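Local coordinates for A197 (Sulfolobus turreted icosahedral virus, PDB 2C0N), which is a viral glycosyltransferase with the GT-A fold, probably transferring a sugar from an activated donor to an acceptor, at residues Tyr171-Arg177 / Leu186-Asn190. Residues are numbered along the deposited sequence.
Sequences YHFIDER and LILQN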
loop_
_atom_site.group_PDB
_atom_site.type_symbol
_atom_site.label_atom_id
_atom_site.label_comp_id
_atom_site.label_asym_id
_atom_site.label_seq_id
_atom_site.Cartn_x
_atom_site.Cartn_y
_atom_site.Cartn_z
ATOM N N TYR A 171 -3.343 -15.099 6.972
ATOM C CA TYR A 171 -2.753 -15.693 5.773
ATOM C C TYR A 171 -1.290 -15.273 5.677
ATOM O O TYR A 171 -0.939 -14.154 6.074
ATOM C CB TYR A 171 -3.473 -15.179 4.524
ATOM C CG TYR A 171 -4.941 -15.442 4.558
ATOM C CD1 TYR A 171 -5.441 -16.733 4.522
ATOM C CD2 TYR A 171 -5.831 -14.393 4.707
ATOM C CE1 TYR A 171 -6.799 -16.964 4.569
ATOM C CE2 TYR A 171 -7.167 -14.601 4.771
ATOM C CZ TYR A 171 -7.660 -15.875 4.708
ATOM O OH TYR A 171 -9.009 -15.981 4.797
ATOM N N HIS A 172 -0.465 -16.135 5.056
ATOM C CA HIS A 172 0.942 -15.858 4.836
ATOM C C HIS A 172 1.140 -15.894 3.331
ATOM O O HIS A 172 1.165 -16.942 2.729
ATOM C CB HIS A 172 1.812 -16.918 5.550
ATOM C CG HIS A 172 3.212 -16.487 5.829
ATOM N ND1 HIS A 172 3.649 -15.184 5.688
ATOM C CD2 HIS A 172 4.283 -17.201 6.240
ATOM C CE1 HIS A 172 4.939 -15.130 5.980
ATOM N NE2 HIS A 172 5.339 -16.333 6.348
ATOM N N PHE A 173 1.196 -14.721 2.741
ATOM C CA PHE A 173 1.263 -14.590 1.307
ATOM C C PHE A 173 2.599 -14.942 0.736
ATOM O O PHE A 173 3.644 -14.596 1.296
ATOM C CB PHE A 173 0.856 -13.163 0.904
ATOM C CG PHE A 173 -0.598 -12.998 0.832
ATOM C CD1 PHE A 173 -1.361 -12.761 1.979
ATOM C CD2 PHE A 173 -1.249 -13.189 -0.362
ATOM C CE1 PHE A 173 -2.753 -12.679 1.913
ATOM C CE2 PHE A 173 -2.647 -13.126 -0.439
ATOM C CZ PHE A 173 -3.413 -12.866 0.724
ATOM N N ILE A 174 2.557 -15.663 -0.387
ATOM C CA ILE A 174 3.733 -16.114 -1.093
ATOM C C ILE A 174 4.055 -15.125 -2.203
ATOM O O ILE A 174 5.161 -14.614 -2.294
ATOM C CB ILE A 174 3.565 -17.545 -1.635
ATOM C CG1 ILE A 174 3.240 -18.519 -0.490
ATOM C CG2 ILE A 174 4.819 -18.021 -2.310
ATOM C CD1 ILE A 174 2.588 -19.834 -0.986
ATOM N N ASP A 175 3.075 -14.842 -3.036
ATOM C CA ASP A 175 3.182 -13.738 -3.961
ATOM C C ASP A 175 2.101 -12.739 -3.602
ATOM O O ASP A 175 1.650 -12.716 -2.460
ATOM C CB ASP A 175 3.217 -14.225 -5.427
ATOM C CG ASP A 175 1.919 -14.822 -5.905
ATOM O OD1 ASP A 175 0.965 -14.780 -5.135
ATOM O OD2 ASP A 175 1.831 -15.311 -7.075
ATOM N N GLU A 176 1.704 -11.890 -4.543
ATOM C CA GLU A 176 0.721 -10.867 -4.250
ATOM C C GLU A 176 -0.683 -11.417 -4.069
ATOM O O GLU A 176 -1.540 -10.705 -3.544
ATOM C CB GLU A 176 0.720 -9.829 -5.357
ATOM C CG GLU A 176 2.019 -9.112 -5.496
ATOM C CD GLU A 176 3.069 -9.794 -6.362
ATOM O OE1 GLU A 176 2.917 -10.941 -6.818
ATOM O OE2 GLU A 176 4.082 -9.125 -6.613
ATOM N N ARG A 177 -0.914 -12.669 -4.488
ATOM C CA ARG A 177 -2.268 -13.236 -4.561
ATOM C C ARG A 177 -2.443 -14.582 -3.856
ATOM O O ARG A 177 -3.553 -14.879 -3.352
ATOM C CB ARG A 177 -2.672 -13.434 -6.042
ATOM C CG ARG A 177 -2.867 -12.170 -6.803
ATOM C CD ARG A 177 -2.751 -12.363 -8.369
ATOM N NE ARG A 177 -1.388 -12.707 -8.630
ATOM C CZ ARG A 177 -0.389 -11.869 -8.769
ATOM N NH1 ARG A 177 -0.559 -10.525 -8.818
ATOM N NH2 ARG A 177 0.820 -12.382 -8.912
ATOM N N LEU A 186 -3.661 -23.681 0.320
ATOM C CA LEU A 186 -3.318 -22.488 -0.451
ATOM C C LEU A 186 -4.602 -21.764 -0.863
ATOM O O LEU A 186 -5.544 -22.406 -1.332
ATOM C CB LEU A 186 -2.563 -22.942 -1.681
ATOM C CG LEU A 186 -1.572 -22.063 -2.407
ATOM C CD1 LEU A 186 -0.456 -21.594 -1.474
ATOM C CD2 LEU A 186 -1.025 -22.926 -3.563
ATOM N N ILE A 187 -4.644 -20.456 -0.699
ATOM C CA ILE A 187 -5.820 -19.670 -1.089
ATOM C C ILE A 187 -5.348 -18.602 -2.042
ATOM O O ILE A 187 -4.163 -18.336 -2.124
ATOM C CB ILE A 187 -6.552 -19.059 0.132
ATOM C CG1 ILE A 187 -5.676 -18.095 0.924
ATOM C CG2 ILE A 187 -7.077 -20.172 0.974
ATOM C CD1 ILE A 187 -5.674 -16.678 0.391
ATOM N N LEU A 188 -6.279 -18.023 -2.782
ATOM C CA LEU A 188 -5.987 -16.978 -3.751
ATOM C C LEU A 188 -6.906 -15.778 -3.475
ATOM O O LEU A 188 -8.109 -15.935 -3.424
ATOM C CB LEU A 188 -6.214 -17.546 -5.134
ATOM C CG LEU A 188 -5.619 -16.882 -6.372
ATOM C CD1 LEU A 188 -5.678 -17.831 -7.531
ATOM C CD2 LEU A 188 -6.491 -15.725 -6.699
ATOM N N GLN A 189 -6.322 -14.598 -3.342
ATOM C CA GLN A 189 -7.046 -13.370 -3.128
ATOM C C GLN A 189 -6.656 -12.403 -4.225
ATOM O O GLN A 189 -5.541 -11.915 -4.237
ATOM C CB GLN A 189 -6.697 -12.817 -1.732
ATOM C CG GLN A 189 -7.359 -11.505 -1.413
ATOM C CD GLN A 189 -8.825 -11.482 -1.679
ATOM O OE1 GLN A 189 -9.287 -11.022 -2.749
ATOM N NE2 GLN A 189 -9.599 -11.944 -0.702
ATOM N N ASN A 190 -7.559 -12.113 -5.153
ATOM C CA ASN A 190 -7.211 -11.249 -6.285
ATOM C C ASN A 190 -8.208 -10.124 -6.477
ATOM O O ASN A 190 -8.422 -9.631 -7.579
ATOM C CB ASN A 190 -7.015 -12.064 -7.575
ATOM C CG ASN A 190 -6.191 -11.313 -8.652
ATOM O OD1 ASN A 190 -5.144 -10.662 -8.389
ATOM N ND2 ASN A 190 -6.655 -11.420 -9.882
HETATM O O HOH W 1 -4.217 -9.839 -4.157
HETATM O O HOH W 2 -2.952 -8.948 -8.223
#
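An antiparallel β-meander near the C-terminus forms one margin of the GT-A sheet, and this contact joins its first strand and the turn that follows to its third strand. Strand 178-180 runs between the two, so Tyr171 and Phe173 reach Ile187 across one sheet face by side chains, while the backbones meet where Arg177, leading into strand 178-180, comes alongside Gln189. Ile187 CD1 lies over one face of the Tyr171 ring, with Tyr171 CD1 3.9 Å from Ile187 CG1; Phe173 CZ is 4.4 Å from Ile187 CD1 and 4.1 Å from Gln189 CB. On the opposite, exposed face, Ile174 CD1 packs on Leu186 CD1 at 3.5 Å.

The turn is organised by Asp175, whose OD1 accepts from Arg177 N (2.9 Å) in an Asx turn and from Leu178 N. Arg177 O accepts from Gln189 N (2.8 Å, 166°), carrying the pairing of strands 178-180 and 186-188 one step further; Leu188 CA adds a CA-H...O contact to Arg177 O at 3.2 Å. One water donates to both Glu176 O and Gln189 O, spanning carbonyls that cannot bond each other. A second links Arg177 NH1 to Asn190 OD1. The guanidinium is held further by a salt bridge from Arg177 NH2 to Glu176 OE1 (3.3 Å) and a long one to Asp175 OD2 (3.6 Å).

Arg177 NH1 also bonds Met10 O of the second subunit, and Asn190 O accepts from Arg34 of that subunit, placing the Arg177-Asn190 end at the subunit interface. Inward, strand 162-173 pairs with strand 64-66, while Ala179 of strand 178-180 packs against Tyr171, Phe173 and Ile187.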